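Local coordinates for selenium-binding protein (Sulfolobus tokodaii, PDB 2ECE), which is of unknown function but probably binds selenium, as a member of the beta-propeller selenium-binding protein family, at residues A[80-88]-A[454-462]; A[191-199]-A[254-265]. All blocks are in the same frame, centred on the assembly; numbering follows the deposited sequence.

Contact 1: residues A[80-88]-A[454-462]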
ATOM      1  N   ALA A  80      14.795  -8.005   1.642  1.00 19.98           N
ATOM      2  CA  ALA A  80      15.759  -7.373   0.747  1.00 20.00           C
ATOM      3  C   ALA A  80      15.230  -7.331  -0.675  1.00 19.56           C
ATOM      4  O   ALA A  80      14.422  -8.171  -1.079  1.00 19.49           O
ATOM      5  CB  ALA A  80      17.097  -8.127   0.784  1.00 17.01           C
ATOM      6  N   CYS A  81      15.694  -6.350  -1.436  1.00 19.57           N
ATOM      7  CA  CYS A  81      15.252  -6.217  -2.807  1.00 18.92           C
ATOM      8  C   CYS A  81      16.287  -5.522  -3.693  1.00 18.90           C
ATOM      9  O   CYS A  81      17.460  -5.464  -3.338  1.00 18.63           O
ATOM     10  CB  CYS A  81      13.908  -5.493  -2.836  1.00 19.65           C
ATOM     11  SG  CYS A  81      13.816  -3.871  -2.013  1.00 24.14           S
ATOM     12  N   SER A  82      15.856  -4.997  -4.838  1.00 18.35           N
ATOM     13  CA  SER A  82      16.777  -4.346  -5.773  1.00 19.35           C
ATOM     14  C   SER A  82      17.682  -3.274  -5.164  1.00 19.67           C
ATOM     15  O   SER A  82      18.776  -3.011  -5.674  1.00 17.49           O
ATOM     16  CB  SER A  82      15.995  -3.757  -6.951  1.00 18.09           C
ATOM     17  OG  SER A  82      15.386  -4.792  -7.708  1.00 20.12           O
ATOM     18  N   SER A  83      17.228  -2.658  -4.078  1.00 19.00           N
ATOM     19  CA  SER A  83      18.005  -1.619  -3.413  1.00 20.42           C
ATOM     20  C   SER A  83      19.355  -2.146  -2.930  1.00 21.52           C
ATOM     21  O   SER A  83      20.262  -1.361  -2.657  1.00 23.02           O
ATOM     22  CB  SER A  83      17.222  -1.058  -2.227  1.00 19.11           C
ATOM     23  OG  SER A  83      16.935  -2.087  -1.286  1.00 19.91           O
ATOM     24  N   ALA A  84      19.488  -3.469  -2.831  1.00 21.61           N
ATOM     25  CA  ALA A  84      20.738  -4.082  -2.376  1.00 22.71           C
ATOM     26  C   ALA A  84      21.885  -3.867  -3.365  1.00 22.75           C
ATOM     27  O   ALA A  84      23.056  -4.007  -3.007  1.00 22.83           O
ATOM     28  CB  ALA A  84      20.540  -5.579  -2.141  1.00 21.50           C
ATOM     29  N   LEU A  85      21.541  -3.545  -4.608  1.00 22.04           N
ATOM     30  CA  LEU A  85      22.543  -3.310  -5.638  1.00 22.79           C
ATOM     31  C   LEU A  85      23.084  -1.885  -5.557  1.00 24.82           C
ATOM     32  O   LEU A  85      23.970  -1.503  -6.323  1.00 24.79           O
ATOM     33  CB  LEU A  85      21.948  -3.571  -7.022  1.00 22.36           C
ATOM     34  CG  LEU A  85      21.545  -5.026  -7.298  1.00 21.88           C
ATOM     35  CD1 LEU A  85      20.904  -5.126  -8.672  1.00 22.76           C
ATOM     36  CD2 LEU A  85      22.771  -5.930  -7.218  1.00 23.47           C
ATOM     37  N   CYS A  86      22.541  -1.102  -4.629  1.00 24.57           N
ATOM     38  CA  CYS A  86      22.987   0.272  -4.424  1.00 25.46           C
ATOM     39  C   CYS A  86      24.414   0.263  -3.856  1.00 28.36           C
ATOM     40  O   CYS A  86      24.828  -0.700  -3.209  1.00 26.29           O
ATOM     41  CB  CYS A  86      22.072   0.983  -3.422  1.00 25.61           C
ATOM     42  SG  CYS A  86      20.349   1.264  -3.956  1.00 24.16           S
ATOM     43  N   PRO A  87      25.179   1.341  -4.087  1.00 30.50           N
ATOM     44  CA  PRO A  87      26.553   1.424  -3.579  1.00 32.10           C
ATOM     45  C   PRO A  87      26.691   1.027  -2.110  1.00 32.50           C
ATOM     46  O   PRO A  87      27.633   0.334  -1.730  1.00 33.41           O
ATOM     47  CB  PRO A  87      26.908   2.883  -3.823  1.00 32.93           C
ATOM     48  CG  PRO A  87      26.258   3.133  -5.155  1.00 33.57           C
ATOM     49  CD  PRO A  87      24.884   2.480  -4.980  1.00 32.07           C
ATOM     50  N   ASN A  88      25.744   1.465  -1.288  1.00 32.21           N
ATOM     51  CA  ASN A  88      25.773   1.161   0.136  1.00 33.04           C
ATOM     52  C   ASN A  88      24.991  -0.103   0.485  1.00 33.84           C
ATOM     53  O   ASN A  88      24.752  -0.387   1.662  1.00 35.48           O
ATOM     54  CB  ASN A  88      25.226   2.352   0.933  1.00 32.48           C
ATOM     55  CG  ASN A  88      23.749   2.599   0.679  1.00 32.15           C
ATOM     56  OD1 ASN A  88      23.245   2.359  -0.419  1.00 30.02           O
ATOM     57  ND2 ASN A  88      23.049   3.104   1.696  1.00 32.03           N
ATOM     58  N   ALA A 454       5.644  -3.576  -8.727  1.00 24.77           N
ATOM     59  CA  ALA A 454       5.748  -2.130  -8.862  1.00 25.57           C
ATOM     60  C   ALA A 454       5.810  -1.295  -7.577  1.00 26.31           C
ATOM     61  O   ALA A 454       6.049  -0.086  -7.650  1.00 27.48           O
ATOM     62  CB  ALA A 454       4.609  -1.625  -9.742  1.00 23.53           C
ATOM     63  N   SER A 455       5.594  -1.903  -6.412  1.00 24.45           N
ATOM     64  CA  SER A 455       5.642  -1.130  -5.170  1.00 24.04           C
ATOM     65  C   SER A 455       6.523  -1.777  -4.109  1.00 23.62           C
ATOM     66  O   SER A 455       6.593  -1.303  -2.975  1.00 24.79           O
ATOM     67  CB  SER A 455       4.232  -0.935  -4.597  1.00 24.35           C
ATOM     68  OG  SER A 455       3.765  -2.107  -3.947  1.00 23.90           O
ATOM     69  N   SER A 456       7.212  -2.843  -4.488  1.00 22.77           N
ATOM     70  CA  SER A 456       8.065  -3.566  -3.556  1.00 23.11           C
ATOM     71  C   SER A 456       9.540  -3.187  -3.619  1.00 23.26           C
ATOM     72  O   SER A 456      10.254  -3.342  -2.630  1.00 20.99           O
ATOM     73  CB  SER A 456       7.950  -5.066  -3.813  1.00 22.76           C
ATOM     74  OG  SER A 456       8.529  -5.395  -5.065  1.00 23.82           O
ATOM     75  N   ASP A 457       9.986  -2.701  -4.780  1.00 22.04           N
ATOM     76  CA  ASP A 457      11.390  -2.354  -5.001  1.00 22.72           C
ATOM     77  C   ASP A 457      11.659  -0.917  -5.424  1.00 21.84           C
ATOM     78  O   ASP A 457      10.843  -0.288  -6.089  1.00 22.36           O
ATOM     79  CB  ASP A 457      11.987  -3.245  -6.099  1.00 22.41           C
ATOM     80  CG  ASP A 457      12.106  -4.692  -5.694  1.00 23.44           C
ATOM     81  OD1 ASP A 457      11.121  -5.248  -5.164  1.00 23.58           O
ATOM     82  OD2 ASP A 457      13.184  -5.275  -5.924  1.00 20.63           O
ATOM     83  N   SER A 458      12.823  -0.410  -5.035  1.00 23.11           N
ATOM     84  CA  SER A 458      13.258   0.920  -5.448  1.00 24.83           C
ATOM     85  C   SER A 458      14.611   0.630  -6.098  1.00 23.74           C
ATOM     86  O   SER A 458      15.265  -0.354  -5.760  1.00 24.34           O
ATOM     87  CB  SER A 458      13.390   1.883  -4.260  1.00 25.04           C
ATOM     88  OG  SER A 458      14.251   1.373  -3.263  1.00 32.63           O
ATOM     89  N   TYR A 459      15.026   1.465  -7.039  1.00 23.98           N
ATOM     90  CA  TYR A 459      16.275   1.207  -7.743  1.00 24.69           C
ATOM     91  C   TYR A 459      17.325   2.309  -7.609  1.00 25.27           C
ATOM     92  O   TYR A 459      16.994   3.466  -7.335  1.00 24.16           O
ATOM     93  CB  TYR A 459      15.942   0.945  -9.212  1.00 22.66           C
ATOM     94  CG  TYR A 459      14.759   0.010  -9.373  1.00 23.10           C
ATOM     95  CD1 TYR A 459      13.451   0.503  -9.413  1.00 23.85           C
ATOM     96  CD2 TYR A 459      14.940  -1.371  -9.404  1.00 23.99           C
ATOM     97  CE1 TYR A 459      12.354  -0.357  -9.473  1.00 23.83           C
ATOM     98  CE2 TYR A 459      13.849  -2.242  -9.465  1.00 24.05           C
ATOM     99  CZ  TYR A 459      12.563  -1.727  -9.495  1.00 23.64           C
ATOM    100  OH  TYR A 459      11.492  -2.585  -9.528  1.00 24.91           O
ATOM    101  N   CYS A 460      18.593   1.941  -7.787  1.00 24.00           N
ATOM    102  CA  CYS A 460      19.672   2.917  -7.694  1.00 23.69           C
ATOM    103  C   CYS A 460      20.286   3.280  -9.041  1.00 22.02           C
ATOM    104  O   CYS A 460      21.213   4.081  -9.103  1.00 20.94           O
ATOM    105  CB  CYS A 460      20.769   2.428  -6.744  1.00 24.09           C
ATOM    106  SG  CYS A 460      20.497   2.981  -5.032  1.00 26.43           S
ATOM    107  N   TYR A 461      19.771   2.702 -10.118  1.00 21.85           N
ATOM    108  CA  TYR A 461      20.310   3.001 -11.440  1.00 23.78           C
ATOM    109  C   TYR A 461      19.198   3.289 -12.435  1.00 24.89           C
ATOM    110  O   TYR A 461      18.145   2.649 -12.410  1.00 26.53           O
ATOM    111  CB  TYR A 461      21.193   1.845 -11.929  1.00 20.24           C
ATOM    112  CG  TYR A 461      22.242   1.469 -10.910  1.00 21.72           C
ATOM    113  CD1 TYR A 461      21.937   0.601  -9.857  1.00 20.86           C
ATOM    114  CD2 TYR A 461      23.511   2.067 -10.927  1.00 21.40           C
ATOM    115  CE1 TYR A 461      22.859   0.343  -8.846  1.00 22.54           C
ATOM    116  CE2 TYR A 461      24.439   1.818  -9.914  1.00 22.64           C
ATOM    117  CZ  TYR A 461      24.101   0.959  -8.875  1.00 22.84           C
ATOM    118  OH  TYR A 461      24.984   0.746  -7.843  1.00 24.10           O
ATOM    119  N   PRO A 462      19.415   4.270 -13.321  1.00 26.02           N
ATOM    120  CA  PRO A 462      18.428   4.658 -14.330  1.00 27.84           C
ATOM    121  C   PRO A 462      18.264   3.663 -15.471  1.00 30.07           C
ATOM    122  O   PRO A 462      17.261   3.709 -16.183  1.00 33.18           O
ATOM    123  CB  PRO A 462      18.951   6.005 -14.809  1.00 28.26           C
ATOM    124  CG  PRO A 462      20.426   5.798 -14.766  1.00 27.68           C
ATOM    125  CD  PRO A 462      20.611   5.128 -13.410  1.00 26.53           C
ATOM    126  OXT PRO A 462      19.192   2.847 -15.653  1.00 26.94           O
TER
HETATM  127  O   HOH W   1      19.263  -1.050  -7.703  1.00 22.35           O

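Contact 2: residues A[191-199]-A[254-265]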
ATOM      1  N   TYR A 191       1.978   7.473   8.228  1.00 18.64           N
ATOM      2  CA  TYR A 191       1.174   6.470   7.519  1.00 18.64           C
ATOM      3  C   TYR A 191       2.058   5.657   6.573  1.00 17.53           C
ATOM      4  O   TYR A 191       2.452   4.533   6.884  1.00 16.32           O
ATOM      5  CB  TYR A 191       0.086   7.132   6.689  1.00 16.59           C
ATOM      6  CG  TYR A 191      -0.797   6.138   5.961  1.00 16.85           C
ATOM      7  CD1 TYR A 191      -0.652   5.877   4.592  1.00 17.11           C
ATOM      8  CD2 TYR A 191      -1.740   5.400   6.671  1.00 19.14           C
ATOM      9  CE1 TYR A 191      -1.434   4.888   3.960  1.00 17.53           C
ATOM     10  CE2 TYR A 191      -2.515   4.423   6.060  1.00 18.90           C
ATOM     11  CZ  TYR A 191      -2.359   4.170   4.710  1.00 18.09           C
ATOM     12  OH  TYR A 191      -3.135   3.202   4.125  1.00 18.04           O
ATOM     13  N   ASP A 192       2.533   6.316   5.525  1.00 17.43           N
ATOM     14  CA  ASP A 192       3.353   5.631   4.526  1.00 16.64           C
ATOM     15  C   ASP A 192       4.659   6.389   4.362  1.00 16.71           C
ATOM     16  O   ASP A 192       4.840   7.463   4.932  1.00 17.09           O
ATOM     17  CB  ASP A 192       2.612   5.536   3.172  1.00 15.90           C
ATOM     18  CG  ASP A 192       3.361   4.683   2.154  1.00 16.27           C
ATOM     19  OD1 ASP A 192       3.900   3.622   2.545  1.00 15.07           O
ATOM     20  OD2 ASP A 192       3.398   5.063   0.963  1.00 16.63           O
ATOM     21  N   PHE A 193       5.578   5.818   3.599  1.00 17.12           N
ATOM     22  CA  PHE A 193       6.859   6.455   3.351  1.00 15.31           C
ATOM     23  C   PHE A 193       7.559   5.722   2.231  1.00 15.22           C
ATOM     24  O   PHE A 193       7.243   4.575   1.937  1.00 16.78           O
ATOM     25  CB  PHE A 193       7.769   6.389   4.589  1.00 15.45           C
ATOM     26  CG  PHE A 193       8.411   5.027   4.812  1.00 17.19           C
ATOM     27  CD1 PHE A 193       7.704   3.993   5.426  1.00 14.62           C
ATOM     28  CD2 PHE A 193       9.716   4.779   4.387  1.00 15.66           C
ATOM     29  CE1 PHE A 193       8.289   2.729   5.613  1.00 16.33           C
ATOM     30  CE2 PHE A 193      10.311   3.519   4.569  1.00 16.92           C
ATOM     31  CZ  PHE A 193       9.594   2.493   5.183  1.00 14.95           C
ATOM     32  N   TRP A 194       8.491   6.408   1.591  1.00 16.13           N
ATOM     33  CA  TRP A 194       9.323   5.795   0.576  1.00 16.05           C
ATOM     34  C   TRP A 194      10.518   6.705   0.350  1.00 16.69           C
ATOM     35  O   TRP A 194      10.767   7.608   1.149  1.00 16.82           O
ATOM     36  CB  TRP A 194       8.584   5.491  -0.737  1.00 16.07           C
ATOM     37  CG  TRP A 194       9.174   4.234  -1.347  1.00 16.41           C
ATOM     38  CD1 TRP A 194      10.375   3.668  -1.013  1.00 17.82           C
ATOM     39  CD2 TRP A 194       8.604   3.385  -2.362  1.00 17.40           C
ATOM     40  NE1 TRP A 194      10.587   2.526  -1.746  1.00 17.77           N
ATOM     41  CE2 TRP A 194       9.522   2.326  -2.580  1.00 17.75           C
ATOM     42  CE3 TRP A 194       7.414   3.411  -3.103  1.00 19.11           C
ATOM     43  CZ2 TRP A 194       9.289   1.305  -3.511  1.00 20.22           C
ATOM     44  CZ3 TRP A 194       7.182   2.388  -4.037  1.00 20.96           C
ATOM     45  CH2 TRP A 194       8.117   1.353  -4.227  1.00 18.74           C
ATOM     46  N   TRP A 195      11.257   6.496  -0.728  1.00 16.48           N
ATOM     47  CA  TRP A 195      12.448   7.295  -0.917  1.00 15.40           C
ATOM     48  C   TRP A 195      12.974   7.316  -2.345  1.00 17.61           C
ATOM     49  O   TRP A 195      12.468   6.626  -3.232  1.00 18.04           O
ATOM     50  CB  TRP A 195      13.542   6.730   0.011  1.00 15.56           C
ATOM     51  CG  TRP A 195      13.667   5.189  -0.065  1.00 15.64           C
ATOM     52  CD1 TRP A 195      13.697   4.429  -1.200  1.00 17.62           C
ATOM     53  CD2 TRP A 195      13.775   4.255   1.036  1.00 17.86           C
ATOM     54  NE1 TRP A 195      13.813   3.093  -0.886  1.00 17.27           N
ATOM     55  CE2 TRP A 195      13.863   2.956   0.476  1.00 16.98           C
ATOM     56  CE3 TRP A 195      13.806   4.389   2.432  1.00 16.88           C
ATOM     57  CZ2 TRP A 195      13.979   1.797   1.266  1.00 18.28           C
ATOM     58  CZ3 TRP A 195      13.923   3.227   3.223  1.00 18.37           C
ATOM     59  CH2 TRP A 195      14.007   1.952   2.630  1.00 16.49           C
ATOM     60  N   ASN A 196      13.991   8.142  -2.542  1.00 17.54           N
ATOM     61  CA  ASN A 196      14.722   8.232  -3.792  1.00 18.32           C
ATOM     62  C   ASN A 196      16.103   8.019  -3.189  1.00 17.38           C
ATOM     63  O   ASN A 196      16.681   8.935  -2.599  1.00 17.86           O
ATOM     64  CB  ASN A 196      14.641   9.619  -4.422  1.00 18.65           C
ATOM     65  CG  ASN A 196      15.455   9.707  -5.703  1.00 19.33           C
ATOM     66  OD1 ASN A 196      16.649   9.410  -5.705  1.00 17.02           O
ATOM     67  ND2 ASN A 196      14.813  10.107  -6.796  1.00 20.17           N
ATOM     68  N   LEU A 197      16.617   6.804  -3.313  1.00 18.41           N
ATOM     69  CA  LEU A 197      17.896   6.461  -2.707  1.00 18.82           C
ATOM     70  C   LEU A 197      19.136   7.238  -3.136  1.00 18.44           C
ATOM     71  O   LEU A 197      19.870   7.732  -2.290  1.00 19.49           O
ATOM     72  CB  LEU A 197      18.139   4.949  -2.841  1.00 18.72           C
ATOM     73  CG  LEU A 197      17.118   4.099  -2.063  1.00 18.60           C
ATOM     74  CD1 LEU A 197      17.272   2.627  -2.418  1.00 19.43           C
ATOM     75  CD2 LEU A 197      17.306   4.312  -0.572  1.00 18.04           C
ATOM     76  N   PRO A 198      19.381   7.377  -4.447  1.00 19.16           N
ATOM     77  CA  PRO A 198      20.586   8.120  -4.843  1.00 18.70           C
ATOM     78  C   PRO A 198      20.587   9.587  -4.415  1.00 20.48           C
ATOM     79  O   PRO A 198      21.640  10.164  -4.139  1.00 20.90           O
ATOM     80  CB  PRO A 198      20.611   7.949  -6.364  1.00 19.39           C
ATOM     81  CG  PRO A 198      19.893   6.627  -6.566  1.00 20.64           C
ATOM     82  CD  PRO A 198      18.727   6.777  -5.618  1.00 18.28           C
ATOM     83  N   ASN A 199      19.403  10.186  -4.359  1.00 20.05           N
ATOM     84  CA  ASN A 199      19.280  11.580  -3.960  1.00 22.46           C
ATOM     85  C   ASN A 199      19.149  11.721  -2.450  1.00 22.30           C
ATOM     86  O   ASN A 199      19.050  12.826  -1.915  1.00 21.88           O
ATOM     87  CB  ASN A 199      18.090  12.205  -4.674  1.00 24.44           C
ATOM     88  CG  ASN A 199      18.373  12.443  -6.134  1.00 28.45           C
ATOM     89  OD1 ASN A 199      19.023  13.425  -6.492  1.00 31.35           O
ATOM     90  ND2 ASN A 199      17.919  11.532  -6.990  1.00 30.62           N
ATOM     91  N   LEU A 254      -2.235   9.609   2.162  1.00 18.67           N
ATOM     92  CA  LEU A 254      -1.833   8.234   2.279  1.00 17.89           C
ATOM     93  C   LEU A 254      -0.545   7.841   1.495  1.00 18.41           C
ATOM     94  O   LEU A 254       0.574   7.997   2.004  1.00 18.04           O
ATOM     95  CB  LEU A 254      -3.090   7.314   1.894  1.00 16.45           C
ATOM     96  CG  LEU A 254      -4.259   7.605   2.878  1.00 17.76           C
ATOM     97  CD1 LEU A 254      -5.226   6.463   2.730  1.00 13.71           C
ATOM     98  CD2 LEU A 254      -3.826   7.717   4.356  1.00 15.30           C
ATOM     99  N   GLU A 255      -0.792   6.994   0.469  1.00 18.49           N
ATOM    100  CA  GLU A 255       0.233   6.346  -0.344  1.00 18.69           C
ATOM    101  C   GLU A 255       1.191   7.172  -1.143  1.00 19.53           C
ATOM    102  O   GLU A 255       0.788   7.974  -2.008  1.00 19.26           O
ATOM    103  CB  GLU A 255      -0.423   5.292  -1.279  1.00 18.04           C
ATOM    104  CG  GLU A 255      -1.277   4.210  -0.606  1.00 19.53           C
ATOM    105  CD  GLU A 255      -0.491   3.263   0.294  1.00 20.49           C
ATOM    106  OE1 GLU A 255       0.687   2.990  -0.005  1.00 21.67           O
ATOM    107  OE2 GLU A 255      -1.059   2.771   1.294  1.00 20.41           O
ATOM    108  N   LEU A 256       2.476   6.934  -0.888  1.00 17.04           N
ATOM    109  CA  LEU A 256       3.554   7.705  -1.523  1.00 16.84           C
ATOM    110  C   LEU A 256       4.216   6.917  -2.621  1.00 16.68           C
ATOM    111  O   LEU A 256       4.706   5.814  -2.374  1.00 17.02           O
ATOM    112  CB  LEU A 256       4.620   8.114  -0.485  1.00 16.09           C
ATOM    113  CG  LEU A 256       4.277   9.313   0.395  1.00 15.53           C
ATOM    114  CD1 LEU A 256       5.148   9.330   1.637  1.00 15.92           C
ATOM    115  CD2 LEU A 256       4.455  10.585  -0.420  1.00 14.77           C
ATOM    116  N   ARG A 257       4.248   7.465  -3.831  1.00 16.02           N
ATOM    117  CA  ARG A 257       4.839   6.728  -4.936  1.00 16.48           C
ATOM    118  C   ARG A 257       5.824   7.534  -5.775  1.00 17.61           C
ATOM    119  O   ARG A 257       5.434   8.256  -6.691  1.00 16.13           O
ATOM    120  CB  ARG A 257       3.738   6.177  -5.850  1.00 17.64           C
ATOM    121  CG  ARG A 257       2.770   5.202  -5.173  1.00 18.63           C
ATOM    122  CD  ARG A 257       3.423   3.850  -4.838  1.00 17.90           C
ATOM    123  NE  ARG A 257       2.438   2.894  -4.322  1.00 16.84           N
ATOM    124  CZ  ARG A 257       2.013   2.848  -3.062  1.00 17.64           C
ATOM    125  NH1 ARG A 257       2.491   3.693  -2.159  1.00 18.02           N
ATOM    126  NH2 ARG A 257       1.081   1.974  -2.711  1.00 18.60           N
ATOM    127  N   PRO A 258       7.119   7.445  -5.442  1.00 17.80           N
ATOM    128  CA  PRO A 258       8.154   8.165  -6.193  1.00 17.82           C
ATOM    129  C   PRO A 258       8.182   7.523  -7.587  1.00 19.43           C
ATOM    130  O   PRO A 258       7.789   6.361  -7.731  1.00 17.77           O
ATOM    131  CB  PRO A 258       9.439   7.826  -5.430  1.00 17.61           C
ATOM    132  CG  PRO A 258       8.958   7.522  -4.028  1.00 17.78           C
ATOM    133  CD  PRO A 258       7.691   6.744  -4.277  1.00 16.86           C
ATOM    134  N   LEU A 259       8.616   8.251  -8.615  1.00 18.95           N
ATOM    135  CA  LEU A 259       8.711   7.608  -9.920  1.00 20.09           C
ATOM    136  C   LEU A 259       9.833   6.582  -9.733  1.00 20.46           C
ATOM    137  O   LEU A 259      10.711   6.760  -8.879  1.00 20.21           O
ATOM    138  CB  LEU A 259       9.073   8.605 -11.028  1.00 21.20           C
ATOM    139  CG  LEU A 259       7.969   9.571 -11.476  1.00 21.34           C
ATOM    140  CD1 LEU A 259       8.352  10.179 -12.827  1.00 22.42           C
ATOM    141  CD2 LEU A 259       6.647   8.843 -11.602  1.00 23.41           C
ATOM    142  N   HIS A 260       9.800   5.506 -10.507  1.00 19.38           N
ATOM    143  CA  HIS A 260      10.803   4.457 -10.376  1.00 20.90           C
ATOM    144  C   HIS A 260      12.206   4.859 -10.839  1.00 21.31           C
ATOM    145  O   HIS A 260      13.208   4.399 -10.280  1.00 20.77           O
ATOM    146  CB  HIS A 260      10.315   3.212 -11.113  1.00 19.81           C
ATOM    147  CG  HIS A 260       9.006   2.689 -10.596  1.00 19.25           C
ATOM    148  ND1 HIS A 260       8.896   1.984  -9.416  1.00 20.40           N
ATOM    149  CD2 HIS A 260       7.747   2.816 -11.076  1.00 18.80           C
ATOM    150  CE1 HIS A 260       7.625   1.700  -9.191  1.00 18.39           C
ATOM    151  NE2 HIS A 260       6.907   2.194 -10.183  1.00 21.49           N
ATOM    152  N   ASP A 261      12.266   5.718 -11.852  1.00 22.05           N
ATOM    153  CA  ASP A 261      13.534   6.212 -12.400  1.00 22.54           C
ATOM    154  C   ASP A 261      14.130   7.133 -11.337  1.00 21.77           C
ATOM    155  O   ASP A 261      13.601   8.215 -11.092  1.00 21.98           O
ATOM    156  CB  ASP A 261      13.254   7.014 -13.672  1.00 25.75           C
ATOM    157  CG  ASP A 261      14.522   7.474 -14.381  1.00 27.37           C
ATOM    158  OD1 ASP A 261      15.596   7.561 -13.748  1.00 26.52           O
ATOM    159  OD2 ASP A 261      14.427   7.768 -15.589  1.00 32.25           O
ATOM    160  N   PRO A 262      15.248   6.730 -10.709  1.00 19.99           N
ATOM    161  CA  PRO A 262      15.861   7.564  -9.672  1.00 20.60           C
ATOM    162  C   PRO A 262      16.402   8.924 -10.106  1.00 20.14           C
ATOM    163  O   PRO A 262      16.741   9.754  -9.256  1.00 20.45           O
ATOM    164  CB  PRO A 262      16.951   6.655  -9.107  1.00 19.54           C
ATOM    165  CG  PRO A 262      17.403   5.913 -10.323  1.00 19.95           C
ATOM    166  CD  PRO A 262      16.080   5.543 -10.983  1.00 19.93           C
ATOM    167  N   THR A 263      16.492   9.163 -11.412  1.00 21.44           N
ATOM    168  CA  THR A 263      16.987  10.456 -11.883  1.00 22.56           C
ATOM    169  C   THR A 263      15.858  11.470 -11.811  1.00 23.43           C
ATOM    170  O   THR A 263      16.070  12.673 -11.978  1.00 23.44           O
ATOM    171  CB  THR A 263      17.510  10.392 -13.342  1.00 21.34           C
ATOM    172  OG1 THR A 263      16.442  10.051 -14.231  1.00 20.73           O
ATOM    173  CG2 THR A 263      18.606   9.365 -13.462  1.00 22.42           C
ATOM    174  N   LYS A 264      14.654  10.977 -11.545  1.00 25.34           N
ATOM    175  CA  LYS A 264      13.479  11.833 -11.448  1.00 26.90           C
ATOM    176  C   LYS A 264      13.157  12.139  -9.993  1.00 26.79           C
ATOM    177  O   LYS A 264      12.877  11.233  -9.205  1.00 25.89           O
ATOM    178  CB  LYS A 264      12.274  11.139 -12.081  1.00 29.78           C
ATOM    179  CG  LYS A 264      12.471  10.724 -13.531  1.00 32.83           C
ATOM    180  CD  LYS A 264      12.326  11.905 -14.473  1.00 36.84           C
ATOM    181  CE  LYS A 264      12.308  11.460 -15.933  1.00 39.02           C
ATOM    182  NZ  LYS A 264      13.634  10.963 -16.402  1.00 40.49           N
ATOM    183  N   LEU A 265      13.170  13.408  -9.624  1.00 26.54           N
ATOM    184  CA  LEU A 265      12.869  13.727  -8.244  1.00 27.56           C
ATOM    185  C   LEU A 265      11.449  14.164  -8.045  1.00 25.90           C
ATOM    186  O   LEU A 265      11.164  15.313  -7.705  1.00 26.90           O
ATOM    187  CB  LEU A 265      13.826  14.775  -7.702  1.00 28.87           C
ATOM    188  CG  LEU A 265      15.108  14.054  -7.309  1.00 33.90           C
ATOM    189  CD1 LEU A 265      16.148  14.216  -8.402  1.00 34.67           C
ATOM    190  CD2 LEU A 265      15.586  14.599  -5.977  1.00 34.87           C
TER
HETATM  191  O   HOH W   2      -3.624   2.912   1.645  1.00 26.31           O
HETATM  192  O   HOH W   3       2.441   1.597   1.302  1.00 19.27           O

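Contact 1: residues A[80-88]-A[454-462]
With chi1 at -66° the SG of Cys86 stands beside its own backbone N, while Cys460, whose chi1 of -91° departs from a staggered value, swings its sulfur across to meet it. The two SG atoms close a disulfide of 2.0 Å with a chi3 of 92°, near the right angle such a bond prefers. At the other end of the contact Asp457 presents one carboxylate oxygen to the start of the 3-10 turn 82-85. Its OD2 takes the hydroxyl OG of Ser82 on the anti lone pair at 2.9 Å. The backbone N of Ser82 reaches the same OD2 from above the carboxylate plane, 2.9 Å away and nearly straight. Arg95 adds a salt bridge to this oxygen, which probably favours the charged carboxylate; Ser82 OG is also hydrogen-bonded to the backbone N of Tyr13. Beyond the disulfide, the hydroxyl OH of Tyr461 donates to Leu85 O at 2.9 Å, the carbonyl lying at the ring edge, and Pro87 CD packs against the same hydroxyl. A water links Ser82 O to Cys460 N. The C-terminal tail, which follows strand 443-449, is thus fixed to the loop between strands 77-78 and 97-101; a second disulfide, Cys81 to Cys145, ties that loop to the end of strand 140-145, and Tyr459 packs on helix 16-20.

Contact 2: residues A[191-199]-A[254-265]
Leu254 lays its CD2 methyl squarely over the Tyr191 ring, 3.5 Å from the centroid and almost on the ring normal, a CH-pi contact. The carboxylate of Glu255 comes instead to the edge of this ring, its plane turned 79° from the ring's, and a water joins Glu255 OE2 to Tyr191 OH. A chi1 of -173° turns the Asp192 carboxylate away from its own N and across to strand 254-258. There OD2 accepts the backbone N of Leu256 on its anti lone pair at 2.8 Å, almost straight. Arg257 stands across Asp192 at about a right angle, NH1 making a long salt bridge of 3.5 Å to Asp192 OD2, whereas NH1 and NH2 together hold Glu255 OE1. The arginine, also paired with Asp325, probably offsets the closeness of the two acids, and Thr142 binds the other oxygen of Asp192. Farther along, Trp194 meets Pro258 obliquely, CE3 lying 3.5 Å from Pro258 CD; His144 stacks on this indole. Asn196 ND2 donates to Pro262 O at 3.1 Å, the acceptor near the amide plane. Asn196 OD1 accepts from Asn199 N, an Asx motif that ties the turn after the strand, and from Asn199 ND2 on the same face. Asn199 in turn faces the two methyls of Leu265. Strands 193-196 and 254-258 run nearly parallel, 13° apart with axes 6.5 Å from each other, and are joined by side chains: they are first strands of successive four- and five-stranded antiparallel sheets, the face-to-face blade packing of a beta-propeller.

The centres of contacts 1 and 2 lie about 11 Å apart, on the same side of the chain's centre. In sequence, 80-88 comes first, 191-199 and 254-265 follow, and 454-462 ends the chain, so contact 1 spans most of the propeller and contact 2 joins two blades within that span. Their meeting point is the C-terminal tail: Ser458 OG is 3.0 Å from Trp195 NE1, a probable hydrogen bond, and also touches Leu197, while Ser455 O packs against Trp194. The tail thereby connects the loop following strand 77-78 with first strand 193-196 of a later blade, tying parts far apart in sequence together on one side of the propeller.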